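PDB 4DU5: PfkB from Polaromonas sp. JS666, which probably transfers a phosphate group from ATP to a sugar or sugar-like substrate, as a carbohydrate kinase of the pfkB family. Local coordinates for residues Ala35-Val40 with Asp84-Tyr89; Glu51-Arg56 with Phe114-Lys119; Leu295-Gly300 with Val305-Trp310; Gly312-Gln317 with Arg328-Ala333. All coordinates share one frame; numbering follows the deposited sequence.

Contact 1 of 4, residues Ala35-Val40 with Asp84-Tyr89; sequences AMMLLV and DSMGRY
Met37 and Met86, both present as selenomethionine, cross at about a right angle and form the close half of this buried contact. Met37 CE lies 3.5 Å from Met86 SE, and Met37 SE rests 3.8 Å from Met86 CG. Extended through its first two torsions (chi1 -167°), the Met37 chain reaches out from its strand, and a bend at chi3 brings the methyl group onto Met86. Behind Met86 the helix start is fixed by Asp84 at the N-cap, whose OD2 accepts from Met86 N and Gly87 N on one face of the carboxylate. Packing is looser toward Tyr89, on the partly exposed side. Its CD2 is 4.1 Å from Met37 CG, and Met37 SE stands 5.3 Å from the centroid of the Tyr89 ring, 39° off the normal, an oblique Met-aromatic contact. Phe116 of the second subunit also packs on Met37. Strand 36-41 runs between strands 52-58 and 114-117 of the small sheet, probably the lid of a ribokinase-like fold, whereas helix 85-95 follows strand 75-81 of the large sheet; the contact thus joins the small sheet to the main domain.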
loop_
_atom_site.group_PDB
_atom_site.type_symbol
_atom_site.label_atom_id
_atom_site.label_comp_id
_atom_site.label_asym_id
_atom_site.label_seq_id
_atom_site.Cartn_x
_atom_site.Cartn_y
_atom_site.Cartn_z
ATOM N N ALA A 35 11.665 -7.043 5.130
ATOM C CA ALA A 35 11.792 -6.495 3.792
ATOM C C ALA A 35 10.493 -5.812 3.433
ATOM O O ALA A 35 9.450 -6.164 3.937
ATOM C CB ALA A 35 12.107 -7.580 2.793
HETATM N N MSE A 36 10.576 -4.821 2.563
HETATM C CA MSE A 36 9.412 -4.180 1.978
HETATM C C MSE A 36 9.633 -4.070 0.488
HETATM O O MSE A 36 10.763 -4.155 0.026
HETATM C CB MSE A 36 9.232 -2.781 2.545
HETATM C CG MSE A 36 9.064 -2.725 4.029
HETATM SE SE MSE A 36 9.793 -1.048 4.693
HETATM C CE MSE A 36 11.716 -1.549 4.819
HETATM N N MSE A 37 8.542 -3.891 -0.253
HETATM C CA MSE A 37 8.594 -3.613 -1.675
HETATM C C MSE A 37 8.849 -2.120 -1.862
HETATM O O MSE A 37 8.250 -1.265 -1.195
HETATM C CB MSE A 37 7.310 -4.054 -2.385
HETATM C CG MSE A 37 7.415 -4.072 -3.902
HETATM SE SE MSE A 37 5.733 -4.468 -4.916
HETATM C CE MSE A 37 4.685 -2.872 -4.421
ATOM N N LEU A 38 9.786 -1.833 -2.759
ATOM C CA LEU A 38 10.197 -0.485 -3.069
ATOM C C LEU A 38 9.688 -0.040 -4.435
ATOM O O LEU A 38 10.094 -0.559 -5.463
ATOM C CB LEU A 38 11.716 -0.407 -2.989
ATOM C CG LEU A 38 12.409 0.904 -3.318
ATOM C CD1 LEU A 38 11.584 2.104 -2.939
ATOM C CD2 LEU A 38 13.681 0.914 -2.551
ATOM N N LEU A 39 8.781 0.925 -4.427
ATOM C CA LEU A 39 8.286 1.524 -5.662
ATOM C C LEU A 39 9.022 2.839 -5.989
ATOM O O LEU A 39 9.002 3.803 -5.213
ATOM C CB LEU A 39 6.772 1.718 -5.597
ATOM C CG LEU A 39 5.907 0.466 -5.721
ATOM C CD1 LEU A 39 4.471 0.841 -5.570
ATOM C CD2 LEU A 39 6.130 -0.236 -7.057
ATOM N N VAL A 40 9.699 2.849 -7.132
ATOM C CA VAL A 40 10.574 3.955 -7.484
ATOM C C VAL A 40 9.950 4.779 -8.596
ATOM O O VAL A 40 9.598 4.237 -9.643
ATOM C CB VAL A 40 11.963 3.432 -7.922
ATOM C CG1 VAL A 40 12.850 4.570 -8.455
ATOM C CG2 VAL A 40 12.640 2.724 -6.764
ATOM N N ASP A 84 -0.103 -11.686 -0.202
ATOM C CA ASP A 84 -0.422 -10.754 -1.296
ATOM C C ASP A 84 0.692 -10.763 -2.338
ATOM O O ASP A 84 1.780 -11.319 -2.088
ATOM C CB ASP A 84 -0.598 -9.346 -0.750
ATOM C CG ASP A 84 0.665 -8.812 -0.117
ATOM O OD1 ASP A 84 0.980 -9.177 1.033
ATOM O OD2 ASP A 84 1.354 -8.028 -0.779
ATOM N N SER A 85 0.442 -10.138 -3.488
ATOM C CA SER A 85 1.414 -10.155 -4.592
ATOM C C SER A 85 2.775 -9.538 -4.244
ATOM O O SER A 85 3.782 -9.901 -4.816
ATOM C CB SER A 85 0.837 -9.525 -5.855
ATOM O OG SER A 85 0.544 -8.167 -5.647
HETATM N N MSE A 86 2.798 -8.621 -3.298
HETATM C CA MSE A 86 4.015 -7.930 -2.947
HETATM C C MSE A 86 4.827 -8.865 -2.085
HETATM O O MSE A 86 6.038 -8.944 -2.234
HETATM C CB MSE A 86 3.718 -6.643 -2.165
HETATM C CG MSE A 86 2.747 -5.673 -2.808
HETATM SE SE MSE A 86 2.711 -3.978 -1.808
HETATM C CE MSE A 86 1.688 -4.423 -0.207
ATOM N N GLY A 87 4.138 -9.556 -1.176
ATOM C CA GLY A 87 4.748 -10.575 -0.345
ATOM C C GLY A 87 5.368 -11.653 -1.203
ATOM O O GLY A 87 6.469 -12.094 -0.953
ATOM N N ARG A 88 4.646 -12.082 -2.226
ATOM C CA ARG A 88 5.133 -13.177 -3.068
ATOM C C ARG A 88 6.317 -12.709 -3.901
ATOM O O ARG A 88 7.229 -13.493 -4.173
ATOM C CB ARG A 88 4.027 -13.780 -3.944
ATOM C CG ARG A 88 2.995 -14.638 -3.177
ATOM C CD ARG A 88 1.998 -15.295 -4.133
ATOM N NE ARG A 88 0.652 -14.704 -4.111
ATOM C CZ ARG A 88 0.142 -13.881 -5.038
ATOM N NH1 ARG A 88 0.856 -13.491 -6.085
ATOM N NH2 ARG A 88 -1.097 -13.433 -4.911
ATOM N N TYR A 89 6.312 -11.433 -4.288
ATOM C CA TYR A 89 7.460 -10.859 -4.954
ATOM C C TYR A 89 8.706 -10.891 -4.022
ATOM O O TYR A 89 9.793 -11.322 -4.426
ATOM C CB TYR A 89 7.143 -9.449 -5.457
ATOM C CG TYR A 89 8.380 -8.680 -5.830
ATOM C CD1 TYR A 89 9.028 -8.899 -7.053
ATOM C CD2 TYR A 89 8.943 -7.777 -4.937
ATOM C CE1 TYR A 89 10.210 -8.214 -7.374
ATOM C CE2 TYR A 89 10.101 -7.104 -5.251
ATOM C CZ TYR A 89 10.725 -7.321 -6.464
ATOM O OH TYR A 89 11.856 -6.621 -6.739
#

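Contact 2 of 4, residues Glu51-Arg56 with Phe114-Lys119; sequences EAFHKR and FQFKGK
Phe53 and Phe116 have their CA atoms 8.6 Å apart, because strands 52-58 and 114-117 are not neighbours but flank strand 36-41, which pairs with both. All three belong to the small sheet that, in ribokinase-like kinases of the pfkB family, forms a lid beside the substrate site and often the dimer interface. Side chains alone therefore close the distance. The two phenylalanines form an offset edge-to-face pair: the edge of Phe116 is directed at the face of Phe53, with ring planes at 61° and ring centroids 5.1 Å apart. CD1 and CE1 of Phe116 do the touching, and on the Phe53 ring it is the CD2-CE2 side that receives them. CE2 of Phe53 lies 3.3 Å from Phe116 CD1 and 3.6 Å from Phe116 CE1. In both residues CG sits beside the backbone N (chi1 -60° in Phe53, -72° in Phe116), which lets the rings converge on the same side of the sheet across the intervening strand. Leu39 from that strand and Leu47 from a loop touch both rings, so both rings share aliphatic neighbours.

The second subunit continues the arrangement. Ala52, Phe53 and His54 pair with one of its strands in an antiparallel ladder, Lys55 NZ is hydrogen-bonded to the carbonyl oxygens of Glu48 and Ala50 of that chain, and Met86 of the second subunit packs on Phe116. Within the strand 114-117, the CZ atom of Phe116 lies in the plane of the Phe114 ring, at its edge.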
loop_
_atom_site.group_PDB
_atom_site.type_symbol
_atom_site.label_atom_id
_atom_site.label_comp_id
_atom_site.label_asym_id
_atom_site.label_seq_id
_atom_site.Cartn_x
_atom_site.Cartn_y
_atom_site.Cartn_z
ATOM N N GLU A 51 3.883 8.850 -12.719
ATOM C CA GLU A 51 2.911 8.230 -13.606
ATOM C C GLU A 51 3.259 6.752 -13.774
ATOM O O GLU A 51 2.411 5.937 -14.164
ATOM C CB GLU A 51 2.847 8.976 -14.953
ATOM N N ALA A 52 4.509 6.409 -13.447
ATOM C CA ALA A 52 4.976 5.020 -13.485
ATOM C C ALA A 52 5.880 4.768 -12.291
ATOM O O ALA A 52 6.413 5.728 -11.720
ATOM C CB ALA A 52 5.718 4.747 -14.789
ATOM N N PHE A 53 6.023 3.495 -11.898
ATOM C CA PHE A 53 6.984 3.084 -10.844
ATOM C C PHE A 53 7.701 1.784 -11.229
ATOM O O PHE A 53 7.111 0.929 -11.891
ATOM C CB PHE A 53 6.313 2.897 -9.481
ATOM C CG PHE A 53 5.645 4.117 -8.960
ATOM C CD1 PHE A 53 4.457 4.566 -9.505
ATOM C CD2 PHE A 53 6.186 4.817 -7.899
ATOM C CE1 PHE A 53 3.842 5.710 -9.020
ATOM C CE2 PHE A 53 5.576 5.970 -7.406
ATOM C CZ PHE A 53 4.402 6.406 -7.964
ATOM N N HIS A 54 8.964 1.646 -10.810
ATOM C CA HIS A 54 9.675 0.382 -10.915
ATOM C C HIS A 54 9.770 -0.389 -9.599
ATOM O O HIS A 54 9.836 0.220 -8.511
ATOM C CB HIS A 54 11.041 0.559 -11.576
ATOM C CG HIS A 54 10.966 0.508 -13.068
ATOM N ND1 HIS A 54 10.855 1.644 -13.848
ATOM C CD2 HIS A 54 10.907 -0.547 -13.923
ATOM C CE1 HIS A 54 10.761 1.291 -15.123
ATOM N NE2 HIS A 54 10.784 -0.032 -15.195
ATOM N N LYS A 55 9.754 -1.723 -9.716
ATOM C CA LYS A 55 9.863 -2.646 -8.582
ATOM C C LYS A 55 11.303 -2.935 -8.104
ATOM O O LYS A 55 12.168 -3.375 -8.877
ATOM C CB LYS A 55 9.187 -3.998 -8.907
ATOM C CG LYS A 55 7.709 -4.074 -8.615
ATOM C CD LYS A 55 7.355 -5.343 -7.837
ATOM C CE LYS A 55 6.728 -6.465 -8.685
ATOM N NZ LYS A 55 7.784 -7.148 -9.470
ATOM N N ARG A 56 11.537 -2.728 -6.814
ATOM C CA ARG A 56 12.760 -3.214 -6.181
ATOM C C ARG A 56 12.471 -3.710 -4.754
ATOM O O ARG A 56 11.337 -3.701 -4.291
ATOM C CB ARG A 56 13.881 -2.138 -6.221
ATOM N N PHE A 114 5.581 -1.745 2.205
ATOM C CA PHE A 114 6.065 -1.209 0.936
ATOM C C PHE A 114 6.519 0.222 1.069
ATOM O O PHE A 114 6.212 0.866 2.047
ATOM C CB PHE A 114 5.045 -1.396 -0.198
ATOM C CG PHE A 114 3.854 -0.517 -0.111
ATOM C CD1 PHE A 114 2.802 -0.819 0.767
ATOM C CD2 PHE A 114 3.742 0.590 -0.941
ATOM C CE1 PHE A 114 1.650 0.009 0.845
ATOM C CE2 PHE A 114 2.622 1.422 -0.873
ATOM C CZ PHE A 114 1.570 1.133 0.025
ATOM N N GLN A 115 7.293 0.705 0.111
ATOM C CA GLN A 115 7.692 2.103 0.147
ATOM C C GLN A 115 7.721 2.749 -1.248
ATOM O O GLN A 115 7.716 2.064 -2.267
ATOM C CB GLN A 115 9.017 2.282 0.910
ATOM C CG GLN A 115 10.154 1.717 0.166
ATOM C CD GLN A 115 11.408 1.584 0.977
ATOM O OE1 GLN A 115 11.403 1.029 2.079
ATOM N NE2 GLN A 115 12.523 2.029 0.397
ATOM N N PHE A 116 7.727 4.078 -1.262
ATOM C CA PHE A 116 7.903 4.868 -2.477
ATOM C C PHE A 116 9.192 5.700 -2.346
ATOM O O PHE A 116 9.439 6.340 -1.306
ATOM C CB PHE A 116 6.715 5.837 -2.675
ATOM C CG PHE A 116 5.431 5.180 -3.083
ATOM C CD1 PHE A 116 5.248 4.721 -4.392
ATOM C CD2 PHE A 116 4.377 5.048 -2.167
ATOM C CE1 PHE A 116 4.041 4.092 -4.780
ATOM C CE2 PHE A 116 3.173 4.455 -2.530
ATOM C CZ PHE A 116 3.009 3.954 -3.842
ATOM N N LYS A 117 10.003 5.704 -3.405
ATOM C CA LYS A 117 11.121 6.661 -3.529
ATOM C C LYS A 117 10.859 7.469 -4.773
ATOM O O LYS A 117 10.312 6.941 -5.738
ATOM C CB LYS A 117 12.497 5.966 -3.614
ATOM N N GLY A 118 11.209 8.753 -4.738
ATOM C CA GLY A 118 11.199 9.576 -5.952
ATOM C C GLY A 118 12.570 9.471 -6.585
ATOM O O GLY A 118 13.515 9.043 -5.926
ATOM N N LYS A 119 12.677 9.826 -7.866
ATOM C CA LYS A 119 13.993 10.003 -8.503
ATOM C C LYS A 119 14.579 11.367 -8.136
ATOM O O LYS A 119 13.843 12.375 -8.072
ATOM C CB LYS A 119 13.908 9.902 -10.019
ATOM C CG LYS A 119 14.278 8.552 -10.574
ATOM C CD LYS A 119 14.580 8.672 -12.073
ATOM C CE LYS A 119 14.001 7.513 -12.864
ATOM N NZ LYS A 119 14.095 6.212 -12.146
#

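Contact 3 of 4, residues Leu295-Gly300 with Val305-Trp310; sequences LLDGLG and VKRGAW
Asp297 and Arg307 are joined by a salt bridge between two consecutive helices linked by a tight turn, in which helix 283-296 ends in a Schellman motif and helix 301-316 starts shortly after. Gly298 supplies the positive phi of that motif, and Gly300 is the N-cap of the second helix. The stronger of the two bonds from Arg307 to Asp297 runs from Arg307 NH1 to Asp297 OD2, 3.0 Å long with an angle of 152° at the hydrogen. It comes down on the oxygen from above the carboxylate plane, while on the donor side OD2 lies near the guanidinium plane, at its edge; the two planes are 65° apart. Arg307 NH2 adds a weak bond to the same OD2, at 3.4 Å. This one oxygen is also the partner of Arg328 NH2, which forms a further salt bridge with it, so both arginines gather round a single carboxylate oxygen and their charges are probably balanced in part there. NH1 of Arg307 has a second acceptor in Ser293 OG, one turn back on the first helix. The arginine chain leaves its helix with CG anti to the backbone N (chi1 -176°) and bends at chi3 to lay the guanidinium beside the turn. A leucine in place of Arg307 would probably leave Asp297 dependent on Arg328 for its charge partner and Ser293 OG without this donor. One residue before Asp297, the backbone oxygen of Leu296 accepts from Arg154 NH2. Leu299 contributes an apolar flank, its CD1 lying beside Arg307 NH2.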
loop_
_atom_site.group_PDB
_atom_site.type_symbol
_atom_site.label_atom_id
_atom_site.label_comp_id
_atom_site.label_asym_id
_atom_site.label_seq_id
_atom_site.Cartn_x
_atom_site.Cartn_y
_atom_site.Cartn_z
ATOM N N LEU A 295 35.829 -11.683 7.539
ATOM C CA LEU A 295 36.138 -12.311 8.827
ATOM C C LEU A 295 35.627 -13.754 8.866
ATOM O O LEU A 295 36.217 -14.636 9.484
ATOM C CB LEU A 295 35.485 -11.513 9.950
ATOM C CG LEU A 295 36.090 -10.393 10.807
ATOM C CD1 LEU A 295 37.460 -9.954 10.367
ATOM C CD2 LEU A 295 35.112 -9.216 10.800
ATOM N N LEU A 296 34.507 -14.000 8.214
ATOM C CA LEU A 296 33.973 -15.335 8.180
ATOM C C LEU A 296 34.727 -16.171 7.150
ATOM O O LEU A 296 34.780 -17.384 7.265
ATOM C CB LEU A 296 32.464 -15.284 7.895
ATOM C CG LEU A 296 31.404 -15.514 9.001
ATOM C CD1 LEU A 296 31.934 -15.628 10.411
ATOM C CD2 LEU A 296 30.310 -14.465 8.938
ATOM N N ASP A 297 35.314 -15.498 6.164
ATOM C CA ASP A 297 36.159 -16.087 5.130
ATOM C C ASP A 297 37.542 -16.435 5.691
ATOM O O ASP A 297 38.381 -17.003 4.977
ATOM C CB ASP A 297 36.355 -15.090 3.965
ATOM C CG ASP A 297 35.198 -15.103 2.911
ATOM O OD1 ASP A 297 34.176 -15.821 3.037
ATOM O OD2 ASP A 297 35.315 -14.370 1.907
ATOM N N GLY A 298 37.809 -16.073 6.947
ATOM C CA GLY A 298 39.152 -16.269 7.541
ATOM C C GLY A 298 40.240 -15.190 7.374
ATOM O O GLY A 298 41.324 -15.385 7.854
ATOM N N LEU A 299 39.974 -14.076 6.689
ATOM C CA LEU A 299 40.907 -12.953 6.627
ATOM C C LEU A 299 41.008 -12.157 7.949
ATOM O O LEU A 299 40.092 -12.164 8.791
ATOM C CB LEU A 299 40.510 -11.994 5.510
ATOM C CG LEU A 299 40.782 -12.255 4.014
ATOM C CD1 LEU A 299 39.752 -11.485 3.253
ATOM C CD2 LEU A 299 42.196 -11.837 3.489
ATOM N N GLY A 300 42.146 -11.477 8.128
ATOM C CA GLY A 300 42.388 -10.693 9.311
ATOM C C GLY A 300 41.534 -9.444 9.301
ATOM O O GLY A 300 40.963 -9.071 8.272
ATOM N N VAL A 305 38.348 -4.868 6.840
ATOM C CA VAL A 305 37.885 -3.478 6.775
ATOM C C VAL A 305 38.078 -2.892 5.382
ATOM O O VAL A 305 37.272 -2.085 4.937
ATOM C CB VAL A 305 38.577 -2.598 7.808
ATOM C CG1 VAL A 305 37.928 -1.248 7.866
ATOM C CG2 VAL A 305 38.521 -3.264 9.145
ATOM N N LYS A 306 39.129 -3.309 4.679
ATOM C CA LYS A 306 39.317 -2.752 3.351
ATOM C C LYS A 306 38.322 -3.359 2.387
ATOM O O LYS A 306 37.775 -2.641 1.540
ATOM C CB LYS A 306 40.760 -2.813 2.834
ATOM C CG LYS A 306 41.217 -4.147 2.308
ATOM C CD LYS A 306 41.913 -4.032 0.976
ATOM C CE LYS A 306 42.906 -2.898 0.965
ATOM N NZ LYS A 306 43.821 -3.093 -0.210
ATOM N N ARG A 307 38.038 -4.657 2.544
ATOM C CA ARG A 307 36.923 -5.213 1.762
ATOM C C ARG A 307 35.639 -4.408 2.046
ATOM O O ARG A 307 35.035 -3.841 1.124
ATOM C CB ARG A 307 36.695 -6.703 1.984
ATOM C CG ARG A 307 35.582 -7.234 1.065
ATOM C CD ARG A 307 35.164 -8.614 1.391
ATOM N NE ARG A 307 36.248 -9.564 1.191
ATOM C CZ ARG A 307 36.197 -10.853 1.533
ATOM N NH1 ARG A 307 35.128 -11.359 2.131
ATOM N NH2 ARG A 307 37.218 -11.646 1.283
ATOM N N GLY A 308 35.255 -4.337 3.320
ATOM C CA GLY A 308 34.158 -3.488 3.749
ATOM C C GLY A 308 34.210 -2.159 3.041
ATOM O O GLY A 308 33.223 -1.729 2.405
ATOM N N ALA A 309 35.374 -1.521 3.126
ATOM C CA ALA A 309 35.557 -0.207 2.531
ATOM C C ALA A 309 35.414 -0.220 1.004
ATOM O O ALA A 309 34.747 0.651 0.464
ATOM C CB ALA A 309 36.897 0.444 2.986
ATOM N N TRP A 310 35.992 -1.204 0.301
ATOM C CA TRP A 310 35.795 -1.277 -1.169
ATOM C C TRP A 310 34.306 -1.377 -1.529
ATOM O O TRP A 310 33.813 -0.583 -2.312
ATOM C CB TRP A 310 36.623 -2.396 -1.850
ATOM C CG TRP A 310 36.435 -2.458 -3.358
ATOM C CD1 TRP A 310 36.864 -1.525 -4.294
ATOM C CD2 TRP A 310 35.736 -3.467 -4.100
ATOM N NE1 TRP A 310 36.470 -1.907 -5.565
ATOM C CE2 TRP A 310 35.778 -3.089 -5.477
ATOM C CE3 TRP A 310 35.074 -4.656 -3.742
ATOM C CZ2 TRP A 310 35.201 -3.864 -6.487
ATOM C CZ3 TRP A 310 34.494 -5.434 -4.763
ATOM C CH2 TRP A 310 34.566 -5.029 -6.119
#

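Contact 4 of 4, residues Gly312-Gln317 with Arg328-Ala333; sequences GARAVQ and RAELNA
A chi1 of 169° swings the Arg314 chain out from helix 301-316, and it stays extended as far as NE; in Glu330 a bend at chi2 (122°) leaves the carboxylate beside the guanidinium, with OE1 as its nearer oxygen. The two side chains cross at about a right angle, with guanidinium and carboxylate planes 74° apart, an arrangement unlike the flat, two-pronged pairing of these groups. What results is a long salt bridge, Arg314 NH2 lying 3.7 Å from Glu330 OE1. Arg314 NH1 sits instead against the aliphatic part of the glutamate, 3.8 Å from both CB and CG of Glu330. The contact joins the last turn of helix 301-316 to the short helix 328-332, the C-terminal helices of the probable ribokinase-like domain; the second follows a connection in which residues 318-323 are not modelled. Each side chain has another partner in this connection: Glu330 OE2 accepts a hydrogen bond from Thr327 N, and Arg314 NE gives a weak one to the oxygen of Gly324, with Pro326 packed on the arginine. A methionine instead of Arg314 would probably leave Glu330 OE1 without its nearby positive charge and Gly324 O without this donor. The side chain of Arg328 leads elsewhere, with NH1 bonded to the oxygen of Leu71.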
loop_
_atom_site.group_PDB
_atom_site.type_symbol
_atom_site.label_atom_id
_atom_site.label_comp_id
_atom_site.label_asym_id
_atom_site.label_seq_id
_atom_site.Cartn_x
_atom_site.Cartn_y
_atom_site.Cartn_z
ATOM N N GLY A 312 31.652 -0.619 0.213
ATOM C CA GLY A 312 30.961 0.629 0.588
ATOM C C GLY A 312 31.061 1.701 -0.480
ATOM O O GLY A 312 30.057 2.262 -0.918
ATOM N N ALA A 313 32.282 1.965 -0.922
ATOM C CA ALA A 313 32.538 2.921 -1.996
ATOM C C ALA A 313 31.923 2.506 -3.354
ATOM O O ALA A 313 31.454 3.351 -4.136
ATOM C CB ALA A 313 34.039 3.164 -2.122
ATOM N N ARG A 314 31.922 1.205 -3.624
ATOM C CA ARG A 314 31.226 0.696 -4.787
ATOM C C ARG A 314 29.721 1.017 -4.693
ATOM O O ARG A 314 29.110 1.481 -5.655
ATOM C CB ARG A 314 31.472 -0.805 -4.967
ATOM C CG ARG A 314 30.566 -1.437 -6.011
ATOM C CD ARG A 314 31.139 -2.658 -6.728
ATOM N NE ARG A 314 30.019 -3.343 -7.364
ATOM C CZ ARG A 314 30.039 -3.994 -8.528
ATOM N NH1 ARG A 314 31.157 -4.091 -9.266
ATOM N NH2 ARG A 314 28.909 -4.551 -8.952
ATOM N N ALA A 315 29.142 0.796 -3.517
ATOM C CA ALA A 315 27.709 1.011 -3.313
ATOM C C ALA A 315 27.313 2.466 -3.445
ATOM O O ALA A 315 26.193 2.748 -3.873
ATOM C CB ALA A 315 27.257 0.457 -1.972
ATOM N N VAL A 316 28.216 3.385 -3.094
ATOM C CA VAL A 316 27.943 4.822 -3.278
ATOM C C VAL A 316 27.688 5.234 -4.751
ATOM O O VAL A 316 26.889 6.150 -5.009
ATOM C CB VAL A 316 29.053 5.677 -2.657
ATOM N N GLN A 317 28.359 4.556 -5.697
ATOM C CA GLN A 317 28.337 4.897 -7.146
ATOM C C GLN A 317 26.972 4.812 -7.868
ATOM O O GLN A 317 26.080 4.037 -7.493
ATOM C CB GLN A 317 29.385 4.076 -7.902
ATOM N N ARG A 328 31.175 -12.460 -5.962
ATOM C CA ARG A 328 32.523 -12.930 -5.697
ATOM C C ARG A 328 33.436 -12.559 -6.849
ATOM O O ARG A 328 34.567 -12.120 -6.653
ATOM C CB ARG A 328 32.533 -14.440 -5.568
ATOM C CG ARG A 328 33.730 -14.927 -4.867
ATOM C CD ARG A 328 33.445 -15.025 -3.391
ATOM N NE ARG A 328 34.471 -14.331 -2.622
ATOM C CZ ARG A 328 34.551 -14.299 -1.293
ATOM N NH1 ARG A 328 33.654 -14.931 -0.532
ATOM N NH2 ARG A 328 35.554 -13.626 -0.722
ATOM N N ALA A 329 32.926 -12.740 -8.060
ATOM C CA ALA A 329 33.702 -12.497 -9.251
ATOM C C ALA A 329 34.117 -11.035 -9.355
ATOM O O ALA A 329 35.315 -10.757 -9.430
ATOM C CB ALA A 329 32.954 -12.952 -10.468
ATOM N N GLU A 330 33.160 -10.103 -9.325
ATOM C CA GLU A 330 33.502 -8.657 -9.353
ATOM C C GLU A 330 34.452 -8.299 -8.229
ATOM O O GLU A 330 35.179 -7.320 -8.312
ATOM C CB GLU A 330 32.268 -7.760 -9.259
ATOM C CG GLU A 330 31.496 -7.671 -10.543
ATOM C CD GLU A 330 30.052 -8.120 -10.380
ATOM O OE1 GLU A 330 29.184 -7.556 -11.086
ATOM O OE2 GLU A 330 29.798 -9.033 -9.545
ATOM N N LEU A 331 34.414 -9.095 -7.174
ATOM C CA LEU A 331 35.197 -8.837 -6.013
ATOM C C LEU A 331 36.619 -9.271 -6.352
ATOM O O LEU A 331 37.573 -8.526 -6.135
ATOM C CB LEU A 331 34.639 -9.634 -4.835
ATOM C CG LEU A 331 35.057 -9.334 -3.411
ATOM C CD1 LEU A 331 35.493 -10.615 -2.791
ATOM C CD2 LEU A 331 36.170 -8.287 -3.282
ATOM N N ASN A 332 36.755 -10.470 -6.908
ATOM C CA ASN A 332 38.070 -11.000 -7.242
ATOM C C ASN A 332 38.885 -10.122 -8.216
ATOM O O ASN A 332 40.111 -10.111 -8.156
ATOM C CB ASN A 332 37.966 -12.440 -7.700
ATOM C CG ASN A 332 37.620 -13.377 -6.568
ATOM O OD1 ASN A 332 38.146 -13.273 -5.470
ATOM N ND2 ASN A 332 36.728 -14.303 -6.837
ATOM N N ALA A 333 38.217 -9.339 -9.053
ATOM C CA ALA A 333 38.886 -8.179 -9.658
ATOM C C ALA A 333 39.337 -7.083 -8.633
ATOM O O ALA A 333 38.632 -6.086 -8.438
ATOM C CB ALA A 333 38.009 -7.571 -10.770
#

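In the fold
The four contacts fall into two groups. Contacts 1 and 2, with centres about 11 Å apart, share the small sheet through a probable backbone hydrogen bond between Met37 and Gln115, and both touch the second subunit. Contacts 3 and 4, centres about 13 Å apart, both use helix 301-316 and are linked by the 2.7 Å salt bridge between Asp297 OD2 and Arg328 NH2, while Trp310 packs on Leu331. Centres of contacts 1 and 3 are about 32 Å apart, on opposite sides of the chain's centre. Helix 283-296 begins at the GAGD signature, which in relatives belongs to the active site; contact 3 lies at its far end, whereas contacts 1 and 2 belong to the probable lid.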